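Local coordinates for protein nucleoporin nup120 (Schizosaccharomyces pombe, PDB 4GQ2) that serves as a structural component of the nuclear pore complex, whose nucleoporins can also dock transiently associated nuclear transport factors, at residues A299-D304 and G308-Y313; I481-N484 and G489-Y492; R656-D661 and A801-D806; E888-Q893 and E932-A937. All coordinates share one frame; numbering follows the deposited sequence.

Followed from the N terminus, the four contacts come one after another along the chain, none nested in or crossing another. Contact 1 closes a beta hairpin of the beta-propeller, with three residues between its segments. Contact 2, about 67 Å away between centres, pinches the loop that joins helix 464-478 to helix 492-515, where another protein chain packs. Contact 3 spans 139 residues and brings the end of helix 646-658 to the end of helix 790-803. Contact 4 joins the end of helix 881-889 to the start of the C-terminal helix 932-949; contacts 1 and 4 lie on opposite sides of the chain's centre.

Contact 1: residues A299-D304 and G308-Y313; sequences ALYYPD and GSFSIY
Leu300 O accepts the backbone N-H of Ser311 at 2.7 Å, a nearly straight bond (166°), while Phe310 CA makes a C-H...O contact with the same oxygen. Leu300 N returns a bond to Ser311 O, and Tyr302 and Ser309 form a second such two-bond pair; together they build the antiparallel hairpin of strands 297-302 and 309-317 in the propeller. On one side of the sheet, Tyr301 and Phe310 cross with their planes at 40°. With CG anti to the carbonyl carbon (chi1 -68°), Phe310 turns one ring face to Tyr301 CD1, 3.4 Å from Phe310 CZ; the Tyr301 hydroxyl bonds to His307 O in the turn. Phe350 meets the Phe310 ring edge-to-face. On the other side, Leu300 CD2 approaches Tyr313 CE1 at 3.5 Å, and Tyr302 OH and Tyr313 OH share a weak hydrogen bond of 3.3 Å. Tyr302 CE1 lies 3.3 Å from Ser311 OG, whose hydrogen bond goes to Lys330 O. At the turn, Gly308 adopts backbone angles that call for glycine, and a CB there would clash with Tyr302 O. With apolar packing on both sides and one weak hydroxyl bond, the backbone bonds probably do most to set the pairing.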
loop_
_atom_site.group_PDB
_atom_site.type_symbol
_atom_site.label_atom_id
_atom_site.label_comp_id
_atom_site.label_asym_id
_atom_site.label_seq_id
_atom_site.Cartn_x
_atom_site.Cartn_y
_atom_site.Cartn_z
ATOM N N ALA A 299 -29.585 2.633 -31.872
ATOM C CA ALA A 299 -28.424 3.187 -32.540
ATOM C C ALA A 299 -27.881 2.166 -33.531
ATOM O O ALA A 299 -27.859 0.965 -33.253
ATOM C CB ALA A 299 -27.363 3.589 -31.532
ATOM N N LEU A 300 -27.455 2.658 -34.689
ATOM C CA LEU A 300 -27.003 1.806 -35.780
ATOM C C LEU A 300 -25.746 2.391 -36.410
ATOM O O LEU A 300 -25.651 3.605 -36.612
ATOM C CB LEU A 300 -28.124 1.626 -36.816
ATOM C CG LEU A 300 -27.824 1.221 -38.268
ATOM C CD1 LEU A 300 -27.199 -0.164 -38.376
ATOM C CD2 LEU A 300 -29.094 1.300 -39.101
ATOM N N TYR A 301 -24.791 1.513 -36.710
ATOM C CA TYR A 301 -23.474 1.905 -37.206
ATOM C C TYR A 301 -23.294 1.633 -38.693
ATOM O O TYR A 301 -23.669 0.564 -39.185
ATOM C CB TYR A 301 -22.381 1.168 -36.431
ATOM C CG TYR A 301 -20.971 1.497 -36.869
ATOM C CD1 TYR A 301 -20.483 2.799 -36.785
ATOM C CD2 TYR A 301 -20.111 0.500 -37.343
ATOM C CE1 TYR A 301 -19.187 3.107 -37.171
ATOM C CE2 TYR A 301 -18.805 0.799 -37.724
ATOM C CZ TYR A 301 -18.355 2.105 -37.635
ATOM O OH TYR A 301 -17.075 2.423 -38.006
ATOM N N TYR A 302 -22.700 2.607 -39.383
ATOM C CA TYR A 302 -22.374 2.507 -40.803
ATOM C C TYR A 302 -20.870 2.664 -40.984
ATOM O O TYR A 302 -20.330 3.744 -40.731
ATOM C CB TYR A 302 -23.053 3.623 -41.599
ATOM C CG TYR A 302 -24.549 3.508 -41.779
ATOM C CD1 TYR A 302 -25.425 3.966 -40.794
ATOM C CD2 TYR A 302 -25.093 2.985 -42.959
ATOM C CE1 TYR A 302 -26.798 3.885 -40.962
ATOM C CE2 TYR A 302 -26.467 2.903 -43.136
ATOM C CZ TYR A 302 -27.313 3.355 -42.135
ATOM O OH TYR A 302 -28.678 3.281 -42.292
ATOM N N PRO A 303 -20.186 1.592 -41.417
ATOM C CA PRO A 303 -18.765 1.695 -41.763
ATOM C C PRO A 303 -18.519 2.652 -42.935
ATOM O O PRO A 303 -19.376 2.798 -43.810
ATOM C CB PRO A 303 -18.395 0.265 -42.159
ATOM C CG PRO A 303 -19.377 -0.592 -41.431
ATOM C CD PRO A 303 -20.657 0.195 -41.410
ATOM N N ASP A 304 -17.356 3.302 -42.923
ATOM C CA ASP A 304 -16.946 4.252 -43.957
ATOM C C ASP A 304 -15.534 3.939 -44.392
ATOM O O ASP A 304 -14.988 2.883 -44.074
ATOM C CB ASP A 304 -16.909 5.677 -43.397
ATOM C CG ASP A 304 -18.254 6.351 -43.387
ATOM O OD1 ASP A 304 -19.269 5.703 -43.705
ATOM O OD2 ASP A 304 -18.288 7.549 -43.037
ATOM N N GLY A 308 -16.659 5.896 -40.075
ATOM C CA GLY A 308 -18.092 5.652 -40.186
ATOM C C GLY A 308 -18.986 6.743 -39.629
ATOM O O GLY A 308 -18.561 7.884 -39.450
ATOM N N SER A 309 -20.238 6.378 -39.367
ATOM C CA SER A 309 -21.237 7.293 -38.829
ATOM C C SER A 309 -22.307 6.484 -38.113
ATOM O O SER A 309 -22.314 5.257 -38.189
ATOM C CB SER A 309 -21.861 8.141 -39.945
ATOM O OG SER A 309 -22.424 7.329 -40.964
ATOM N N PHE A 310 -23.208 7.170 -37.419
ATOM C CA PHE A 310 -24.221 6.497 -36.617
ATOM C C PHE A 310 -25.625 7.032 -36.890
ATOM O O PHE A 310 -25.803 8.219 -37.158
ATOM C CB PHE A 310 -23.903 6.643 -35.127
ATOM C CG PHE A 310 -22.678 5.889 -34.682
ATOM C CD1 PHE A 310 -21.420 6.481 -34.735
ATOM C CD2 PHE A 310 -22.786 4.593 -34.187
ATOM C CE1 PHE A 310 -20.293 5.792 -34.319
ATOM C CE2 PHE A 310 -21.664 3.898 -33.765
ATOM C CZ PHE A 310 -20.416 4.499 -33.830
ATOM N N SER A 311 -26.614 6.145 -36.809
ATOM C CA SER A 311 -28.018 6.522 -36.950
ATOM C C SER A 311 -28.810 6.201 -35.689
ATOM O O SER A 311 -28.480 5.265 -34.963
ATOM C CB SER A 311 -28.649 5.808 -38.145
ATOM O OG SER A 311 -28.202 6.362 -39.365
ATOM N N ILE A 312 -29.851 6.989 -35.432
ATOM C CA ILE A 312 -30.822 6.676 -34.384
ATOM C C ILE A 312 -32.212 6.505 -35.003
ATOM O O ILE A 312 -32.600 7.260 -35.894
ATOM C CB ILE A 312 -30.829 7.736 -33.254
ATOM C CG1 ILE A 312 -29.528 7.653 -32.438
ATOM C CG2 ILE A 312 -32.042 7.559 -32.344
ATOM C CD1 ILE A 312 -29.377 8.708 -31.354
ATOM N N TYR A 313 -32.942 5.496 -34.536
ATOM C CA TYR A 313 -34.291 5.213 -35.001
ATOM C C TYR A 313 -35.250 5.113 -33.825
ATOM O O TYR A 313 -34.892 4.598 -32.766
ATOM C CB TYR A 313 -34.327 3.893 -35.773
ATOM C CG TYR A 313 -33.588 3.895 -37.092
ATOM C CD1 TYR A 313 -32.206 3.731 -37.134
ATOM C CD2 TYR A 313 -34.272 4.036 -38.302
ATOM C CE1 TYR A 313 -31.523 3.724 -38.337
ATOM C CE2 TYR A 313 -33.595 4.024 -39.516
ATOM C CZ TYR A 313 -32.220 3.868 -39.523
ATOM O OH TYR A 313 -31.523 3.859 -40.709
#

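Contact 2: residues I481-N484 and G489-Y492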
loop_
_atom_site.group_PDB
_atom_site.type_symbol
_atom_site.label_atom_id
_atom_site.label_comp_id
_atom_site.label_asym_id
_atom_site.label_seq_id
_atom_site.Cartn_x
_atom_site.Cartn_y
_atom_site.Cartn_z
ATOM N N ILE A 481 27.469 -11.081 -5.832
ATOM C CA ILE A 481 28.375 -10.022 -5.430
ATOM C C ILE A 481 29.825 -10.469 -5.638
ATOM O O ILE A 481 30.208 -11.587 -5.270
ATOM C CB ILE A 481 28.117 -9.570 -3.971
ATOM C CG1 ILE A 481 28.930 -8.315 -3.641
ATOM C CG2 ILE A 481 28.391 -10.699 -2.980
ATOM C CD1 ILE A 481 28.542 -7.644 -2.338
ATOM N N GLU A 482 30.621 -9.590 -6.234
ATOM C CA GLU A 482 32.004 -9.910 -6.564
ATOM C C GLU A 482 33.026 -9.098 -5.786
ATOM O O GLU A 482 32.809 -7.915 -5.512
ATOM C CB GLU A 482 32.242 -9.752 -8.065
ATOM C CG GLU A 482 31.887 -11.007 -8.841
ATOM C CD GLU A 482 31.659 -10.747 -10.309
ATOM O OE1 GLU A 482 30.847 -9.850 -10.636
ATOM O OE2 GLU A 482 32.283 -11.452 -11.131
ATOM N N PRO A 483 34.141 -9.747 -5.414
ATOM C CA PRO A 483 35.339 -9.091 -4.890
ATOM C C PRO A 483 35.901 -8.047 -5.862
ATOM O O PRO A 483 35.724 -8.182 -7.075
ATOM C CB PRO A 483 36.335 -10.249 -4.738
ATOM C CG PRO A 483 35.738 -11.412 -5.464
ATOM C CD PRO A 483 34.262 -11.212 -5.354
ATOM N N ASN A 484 36.564 -7.023 -5.318
ATOM C CA ASN A 484 37.189 -5.944 -6.098
ATOM C C ASN A 484 37.962 -4.999 -5.170
ATOM O O ASN A 484 37.536 -4.769 -4.033
ATOM C CB ASN A 484 36.124 -5.149 -6.869
ATOM C CG ASN A 484 36.671 -4.479 -8.120
ATOM O OD1 ASN A 484 36.697 -3.251 -8.218
ATOM N ND2 ASN A 484 37.108 -5.284 -9.085
ATOM N N GLY A 489 37.829 -6.077 -0.614
ATOM C CA GLY A 489 36.414 -5.798 -0.369
ATOM C C GLY A 489 35.596 -6.220 -1.573
ATOM O O GLY A 489 36.144 -6.731 -2.554
ATOM N N TYR A 490 34.284 -6.013 -1.508
ATOM C CA TYR A 490 33.420 -6.346 -2.636
ATOM C C TYR A 490 33.211 -5.152 -3.558
ATOM O O TYR A 490 33.385 -4.002 -3.153
ATOM C CB TYR A 490 32.070 -6.870 -2.156
ATOM C CG TYR A 490 32.128 -8.178 -1.397
ATOM C CD1 TYR A 490 32.155 -9.397 -2.073
ATOM C CD2 TYR A 490 32.130 -8.200 -0.005
ATOM C CE1 TYR A 490 32.199 -10.601 -1.387
ATOM C CE2 TYR A 490 32.177 -9.400 0.691
ATOM C CZ TYR A 490 32.209 -10.595 -0.007
ATOM O OH TYR A 490 32.244 -11.791 0.666
ATOM N N ASP A 491 32.857 -5.443 -4.808
ATOM C CA ASP A 491 32.461 -4.425 -5.770
ATOM C C ASP A 491 30.983 -4.123 -5.538
ATOM O O ASP A 491 30.108 -4.648 -6.228
ATOM C CB ASP A 491 32.702 -4.909 -7.210
ATOM C CG ASP A 491 32.584 -3.794 -8.241
ATOM O OD1 ASP A 491 32.113 -2.689 -7.898
ATOM O OD2 ASP A 491 32.959 -4.025 -9.410
ATOM N N TYR A 492 30.726 -3.287 -4.540
ATOM C CA TYR A 492 29.379 -2.879 -4.166
ATOM C C TYR A 492 28.650 -2.171 -5.303
ATOM O O TYR A 492 27.453 -2.384 -5.505
ATOM C CB TYR A 492 29.443 -1.975 -2.935
ATOM C CG TYR A 492 30.048 -2.656 -1.729
ATOM C CD1 TYR A 492 29.344 -3.649 -1.040
ATOM C CD2 TYR A 492 31.319 -2.307 -1.267
ATOM C CE1 TYR A 492 29.892 -4.276 0.068
ATOM C CE2 TYR A 492 31.874 -2.929 -0.155
ATOM C CZ TYR A 492 31.155 -3.914 0.509
ATOM O OH TYR A 492 31.689 -4.544 1.618
HETATM O O HOH W 1 29.747 -7.031 -7.605
#
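Residues 481-484 and 489-492 run 125° apart and are bridged once, at Pro483 and Tyr490, closing a short loop ahead of helix 492-515, for which Asp491 is the N-cap. Asp491 N points almost straight at Glu482 O, 2.6 Å away, and Asn484 N bonds to Gly489 O at 2.8 Å. Asp491, the centre of an inverse gamma turn, directs its OD1 to the backbone N of Glu494 in the first turn of the helix. Beside it, the Asn484 amide and the Asp491 carboxylate lie stacked side by side, their planes 20° apart, with Asn484 CB 3.4 Å from Asp491 CB. At the other end, Ile481 crosses Tyr490 at about a right angle. With CG1 anti to the backbone N (chi1 -171°), its extended branch brings Ile481 CD1 to 3.6 Å from Tyr490 CB. The Tyr490 hydroxyl bonds to the backbone of another protein chain, which also packs on Ile481 and Pro483, so the loop forms part of that interface. One water links the two segments, accepting from Glu482 N at 3.0 Å and donating to Asp491 O at 2.8 Å.

Contact 3: residues R656-D661 and A801-D806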
loop_
_atom_site.group_PDB
_atom_site.type_symbol
_atom_site.label_atom_id
_atom_site.label_comp_id
_atom_site.label_asym_id
_atom_site.label_seq_id
_atom_site.Cartn_x
_atom_site.Cartn_y
_atom_site.Cartn_z
ATOM N N ARG A 656 -9.422 26.962 -5.083
ATOM C CA ARG A 656 -10.163 26.227 -6.117
ATOM C C ARG A 656 -9.815 24.741 -6.138
ATOM O O ARG A 656 -10.705 23.896 -6.237
ATOM C CB ARG A 656 -9.906 26.809 -7.513
ATOM C CG ARG A 656 -10.806 27.964 -7.904
ATOM C CD ARG A 656 -11.404 27.771 -9.291
ATOM N NE ARG A 656 -10.408 27.811 -10.360
ATOM C CZ ARG A 656 -10.582 27.290 -11.573
ATOM N NH1 ARG A 656 -11.717 26.672 -11.886
ATOM N NH2 ARG A 656 -9.616 27.378 -12.477
ATOM N N LEU A 657 -8.520 24.438 -6.050
ATOM C CA LEU A 657 -8.020 23.073 -6.208
ATOM C C LEU A 657 -8.494 22.154 -5.093
ATOM O O LEU A 657 -8.817 20.991 -5.337
ATOM C CB LEU A 657 -6.489 23.061 -6.308
ATOM C CG LEU A 657 -5.878 23.721 -7.549
ATOM C CD1 LEU A 657 -4.391 23.989 -7.369
ATOM C CD2 LEU A 657 -6.127 22.900 -8.806
ATOM N N ARG A 658 -8.566 22.692 -3.879
ATOM C CA ARG A 658 -8.976 21.918 -2.707
ATOM C C ARG A 658 -10.473 22.008 -2.425
ATOM O O ARG A 658 -10.967 21.388 -1.478
ATOM C CB ARG A 658 -8.181 22.357 -1.471
ATOM C CG ARG A 658 -8.421 23.796 -1.042
ATOM C CD ARG A 658 -7.373 24.254 -0.044
ATOM N NE ARG A 658 -7.481 23.513 1.203
ATOM C CZ ARG A 658 -6.602 23.574 2.195
ATOM N NH1 ARG A 658 -5.530 24.359 2.096
ATOM N NH2 ARG A 658 -6.797 22.843 3.289
ATOM N N SER A 659 -11.186 22.782 -3.242
ATOM C CA SER A 659 -12.628 22.970 -3.077
ATOM C C SER A 659 -13.394 21.761 -3.574
ATOM O O SER A 659 -13.270 21.383 -4.737
ATOM C CB SER A 659 -13.100 24.211 -3.836
ATOM O OG SER A 659 -12.685 25.394 -3.181
ATOM N N PHE A 660 -14.179 21.155 -2.686
ATOM C CA PHE A 660 -15.007 20.000 -3.042
ATOM C C PHE A 660 -16.373 20.032 -2.372
ATOM O O PHE A 660 -16.489 20.373 -1.187
ATOM C CB PHE A 660 -14.294 18.691 -2.687
ATOM C CG PHE A 660 -13.011 18.489 -3.432
ATOM C CD1 PHE A 660 -13.023 18.077 -4.759
ATOM C CD2 PHE A 660 -11.788 18.734 -2.814
ATOM C CE1 PHE A 660 -11.837 17.906 -5.457
ATOM C CE2 PHE A 660 -10.600 18.559 -3.502
ATOM C CZ PHE A 660 -10.623 18.145 -4.827
ATOM N N ASP A 661 -17.400 19.670 -3.140
ATOM C CA ASP A 661 -18.732 19.433 -2.589
ATOM C C ASP A 661 -18.725 18.303 -1.563
ATOM O O ASP A 661 -17.776 17.515 -1.482
ATOM C CB ASP A 661 -19.732 19.103 -3.702
ATOM C CG ASP A 661 -20.733 20.217 -3.941
ATOM O OD1 ASP A 661 -20.762 21.181 -3.149
ATOM O OD2 ASP A 661 -21.502 20.121 -4.918
ATOM N N ALA A 801 -13.195 15.539 3.136
ATOM C CA ALA A 801 -12.664 15.231 4.469
ATOM C C ALA A 801 -11.176 15.550 4.606
ATOM O O ALA A 801 -10.682 15.784 5.714
ATOM C CB ALA A 801 -12.923 13.776 4.825
ATOM N N ILE A 802 -10.467 15.557 3.482
ATOM C CA ILE A 802 -9.032 15.814 3.487
ATOM C C ILE A 802 -8.760 17.307 3.570
ATOM O O ILE A 802 -7.875 17.735 4.306
ATOM C CB ILE A 802 -8.326 15.222 2.237
ATOM C CG1 ILE A 802 -8.417 13.693 2.239
ATOM C CG2 ILE A 802 -6.868 15.667 2.174
ATOM C CD1 ILE A 802 -8.169 13.051 0.886
ATOM N N PHE A 803 -9.518 18.096 2.814
ATOM C CA PHE A 803 -9.187 19.512 2.646
ATOM C C PHE A 803 -10.031 20.530 3.416
ATOM O O PHE A 803 -9.561 21.643 3.653
ATOM C CB PHE A 803 -9.145 19.883 1.163
ATOM C CG PHE A 803 -8.077 19.162 0.390
ATOM C CD1 PHE A 803 -6.736 19.529 0.513
ATOM C CD2 PHE A 803 -8.410 18.120 -0.468
ATOM C CE1 PHE A 803 -5.754 18.870 -0.204
ATOM C CE2 PHE A 803 -7.429 17.447 -1.180
ATOM C CZ PHE A 803 -6.101 17.827 -1.052
ATOM N N ILE A 804 -11.264 20.190 3.781
ATOM C CA ILE A 804 -12.118 21.195 4.427
ATOM C C ILE A 804 -11.900 21.193 5.931
ATOM O O ILE A 804 -12.187 20.211 6.613
ATOM C CB ILE A 804 -13.605 21.173 3.959
ATOM C CG1 ILE A 804 -14.396 19.997 4.551
ATOM C CG2 ILE A 804 -13.688 21.229 2.430
ATOM C CD1 ILE A 804 -15.303 20.381 5.703
ATOM N N ARG A 805 -11.367 22.308 6.422
ATOM C CA ARG A 805 -10.739 22.375 7.740
ATOM C C ARG A 805 -11.374 23.410 8.670
ATOM O O ARG A 805 -12.127 24.282 8.225
ATOM C CB ARG A 805 -9.247 22.691 7.582
ATOM C CG ARG A 805 -8.542 21.922 6.471
ATOM C CD ARG A 805 -7.038 22.150 6.482
ATOM N NE ARG A 805 -6.500 21.995 7.829
ATOM C CZ ARG A 805 -6.306 20.827 8.434
ATOM N NH1 ARG A 805 -6.586 19.687 7.813
ATOM N NH2 ARG A 805 -5.823 20.803 9.668
ATOM N N ASP A 806 -11.055 23.298 9.962
ATOM C CA ASP A 806 -11.488 24.243 11.007
ATOM C C ASP A 806 -10.873 23.908 12.375
ATOM O O ASP A 806 -10.323 22.819 12.568
ATOM C CB ASP A 806 -13.022 24.314 11.105
ATOM C CG ASP A 806 -13.678 22.944 11.068
ATOM O OD1 ASP A 806 -13.513 22.176 12.036
ATOM O OD2 ASP A 806 -14.363 22.641 10.069
#
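Segments 656-661 and 801-806 each carry the C-terminal end of a helix into a loop, and their backbones come nearest at Arg658 and Phe803, whose CA atoms are 5.9 Å apart. This is a helix-end contact in the alpha-helical part of Nup120, joining helices 646-658 and 790-803. Arg658 CB rests 3.7 Å from Phe803 CG, and Arg658 CA lies over one face of that ring; Ile802 CG2 lies over the centre of the opposite face. The arginine starts with CG between its backbone N and carbonyl carbon (chi1 64°) and bends at chi3, which carries the guanidinium past the ring to the helix end. There the guanidinium and ring planes stand 76° apart, and Arg658 NH1 forms a salt bridge with Asp728 of helix 719-739. A leucine in its place would probably leave Asp728 without this charged mate and the Phe803 carbonyl without its guanidinium donor. Phe660 adds an oblique ring contact, its CE2 3.8 Å from Phe803 CD2, and Phe689 of helix 672-703 touches both phenylalanines. The hydrogen bond between the segments runs from Arg658 NH2 to a lone pair of Phe803 O, 3.0 Å long and in the carbonyl plane.

Contact 4: residues E888-Q893 and E932-A937; sequences EKYHHQ and EDLSIA
Tyr890, where a Schellman motif ends helix 881-889, packs its ring against the first turns of helix 932-949, in a helix-end contact within the HEAT-repeat region. Leu934 CD1 stands over one face of the ring, 4.2 Å from its centroid and 23° off the normal, a CH-pi contact. The methyl is displaced toward the rim, 3.8 Å from Tyr890 CD2. Farther along the ring, Tyr890 CZ lies 4.0 Å from Ala937 CB, one helical turn beyond Asp933, while the backbone carbonyl of Asp933 approaches Tyr890 CE1 obliquely. Lys889 CG lies over the opposite face, offset toward the rim, leaving the ring between an aliphatic chain of its own segment and the leucine of the other. With CG anti to the carbonyl carbon (chi1 -51°), the tyrosine reaches across from the point where helix 881-889 ends. A serine here would probably open a gap between Leu934 and Lys889 and take away the apolar surface that Ala937 meets. His891, at positive phi, is the C-prime residue of the Schellman motif, and its N bonds to Glu888 O. On the partner helix, Leu934 N donates a hydrogen bond to Asp931 OD1, and Asp931 also touches Tyr890. At the periphery a water weakly joins the two segments, accepting from His891 NE2 at 2.8 Å and donating to Asp933 OD2 at 3.5 Å.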
loop_
_atom_site.group_PDB
_atom_site.type_symbol
_atom_site.label_atom_id
_atom_site.label_comp_id
_atom_site.label_asym_id
_atom_site.label_seq_id
_atom_site.Cartn_x
_atom_site.Cartn_y
_atom_site.Cartn_z
ATOM N N GLU A 888 -17.584 8.445 34.469
ATOM C CA GLU A 888 -19.010 8.523 34.764
ATOM C C GLU A 888 -19.325 7.917 36.132
ATOM O O GLU A 888 -20.097 8.489 36.908
ATOM C CB GLU A 888 -19.839 7.827 33.685
ATOM C CG GLU A 888 -21.302 8.251 33.694
ATOM C CD GLU A 888 -22.235 7.221 33.085
ATOM O OE1 GLU A 888 -21.746 6.223 32.509
ATOM O OE2 GLU A 888 -23.466 7.412 33.185
ATOM N N LYS A 889 -18.722 6.764 36.418
ATOM C CA LYS A 889 -18.897 6.090 37.704
ATOM C C LYS A 889 -18.572 7.021 38.876
ATOM O O LYS A 889 -19.255 7.005 39.898
ATOM C CB LYS A 889 -18.041 4.820 37.766
ATOM C CG LYS A 889 -18.429 3.865 38.882
ATOM C CD LYS A 889 -17.659 2.558 38.807
ATOM C CE LYS A 889 -18.155 1.675 37.674
ATOM N NZ LYS A 889 -17.286 0.479 37.501
ATOM N N TYR A 890 -17.555 7.856 38.703
ATOM C CA TYR A 890 -17.116 8.763 39.764
ATOM C C TYR A 890 -17.461 10.238 39.505
ATOM O O TYR A 890 -16.738 11.151 39.923
ATOM C CB TYR A 890 -15.639 8.503 40.095
ATOM C CG TYR A 890 -15.401 7.017 40.344
ATOM C CD1 TYR A 890 -16.099 6.341 41.351
ATOM C CD2 TYR A 890 -14.518 6.280 39.554
ATOM C CE1 TYR A 890 -15.917 4.985 41.573
ATOM C CE2 TYR A 890 -14.324 4.920 39.773
ATOM C CZ TYR A 890 -15.025 4.279 40.785
ATOM O OH TYR A 890 -14.842 2.932 41.017
ATOM N N HIS A 891 -18.585 10.443 38.810
ATOM C CA HIS A 891 -19.220 11.762 38.615
ATOM C C HIS A 891 -18.317 12.813 38.028
ATOM O O HIS A 891 -18.339 13.974 38.455
ATOM C CB HIS A 891 -19.839 12.259 39.924
ATOM C CG HIS A 891 -20.404 11.154 40.782
ATOM N ND1 HIS A 891 -21.584 10.564 40.518
ATOM C CD2 HIS A 891 -19.891 10.520 41.912
ATOM C CE1 HIS A 891 -21.822 9.608 41.437
ATOM N NE2 HIS A 891 -20.785 9.583 42.290
ATOM N N HIS A 892 -17.507 12.407 37.050
ATOM C CA HIS A 892 -16.584 13.310 36.356
ATOM C C HIS A 892 -15.814 14.211 37.289
ATOM O O HIS A 892 -15.578 15.390 37.005
ATOM C CB HIS A 892 -17.312 14.079 35.255
ATOM C CG HIS A 892 -17.984 13.180 34.245
ATOM N ND1 HIS A 892 -17.458 12.932 33.033
ATOM C CD2 HIS A 892 -19.157 12.432 34.325
ATOM C CE1 HIS A 892 -18.260 12.086 32.361
ATOM N NE2 HIS A 892 -19.299 11.780 33.153
ATOM N N GLN A 893 -15.400 13.628 38.411
ATOM C CA GLN A 893 -14.612 14.308 39.427
ATOM C C GLN A 893 -13.344 13.501 39.627
ATOM O O GLN A 893 -13.338 12.285 39.389
ATOM C CB GLN A 893 -15.385 14.327 40.745
ATOM C CG GLN A 893 -15.453 15.682 41.422
ATOM C CD GLN A 893 -16.770 16.387 41.161
ATOM O OE1 GLN A 893 -17.545 16.623 42.088
ATOM N NE2 GLN A 893 -17.039 16.714 39.897
ATOM N N GLU A 932 -15.308 8.367 48.534
ATOM C CA GLU A 932 -14.998 7.107 49.205
ATOM C C GLU A 932 -15.034 5.953 48.206
ATOM O O GLU A 932 -14.204 5.043 48.258
ATOM C CB GLU A 932 -15.969 6.855 50.367
ATOM C CG GLU A 932 -15.531 5.748 51.322
ATOM C CD GLU A 932 -16.554 5.435 52.403
ATOM O OE1 GLU A 932 -17.769 5.649 52.181
ATOM O OE2 GLU A 932 -16.136 4.960 53.482
ATOM N N ASP A 933 -16.000 6.008 47.295
ATOM C CA ASP A 933 -16.171 4.959 46.298
ATOM C C ASP A 933 -14.953 4.873 45.397
ATOM O O ASP A 933 -14.526 3.774 45.012
ATOM C CB ASP A 933 -17.436 5.197 45.472
ATOM C CG ASP A 933 -18.701 5.124 46.311
ATOM O OD1 ASP A 933 -18.898 4.103 47.012
ATOM O OD2 ASP A 933 -19.498 6.088 46.266
ATOM N N LEU A 934 -14.392 6.037 45.076
ATOM C CA LEU A 934 -13.194 6.115 44.253
ATOM C C LEU A 934 -11.978 5.632 45.033
ATOM O O LEU A 934 -11.177 4.854 44.512
ATOM C CB LEU A 934 -12.987 7.536 43.732
ATOM C CG LEU A 934 -11.717 7.873 42.945
ATOM C CD1 LEU A 934 -11.461 6.909 41.790
ATOM C CD2 LEU A 934 -11.830 9.307 42.449
ATOM N N SER A 935 -11.871 6.083 46.284
ATOM C CA SER A 935 -10.794 5.684 47.188
ATOM C C SER A 935 -10.746 4.172 47.333
ATOM O O SER A 935 -9.683 3.558 47.201
ATOM C CB SER A 935 -10.975 6.336 48.560
ATOM O OG SER A 935 -10.694 7.720 48.496
ATOM N N ILE A 936 -11.913 3.586 47.583
ATOM C CA ILE A 936 -12.052 2.142 47.739
ATOM C C ILE A 936 -11.594 1.426 46.471
ATOM O O ILE A 936 -10.809 0.477 46.547
ATOM C CB ILE A 936 -13.505 1.753 48.113
ATOM C CG1 ILE A 936 -13.755 2.022 49.603
ATOM C CG2 ILE A 936 -13.792 0.293 47.776
ATOM C CD1 ILE A 936 -15.209 2.246 49.967
ATOM N N ALA A 937 -12.071 1.902 45.317
ATOM C CA ALA A 937 -11.761 1.286 44.028
ATOM C C ALA A 937 -10.267 1.327 43.721
ATOM O O ALA A 937 -9.717 0.363 43.189
ATOM C CB ALA A 937 -12.557 1.939 42.908
HETATM O O HOH W 2 -18.729 8.541 43.942
#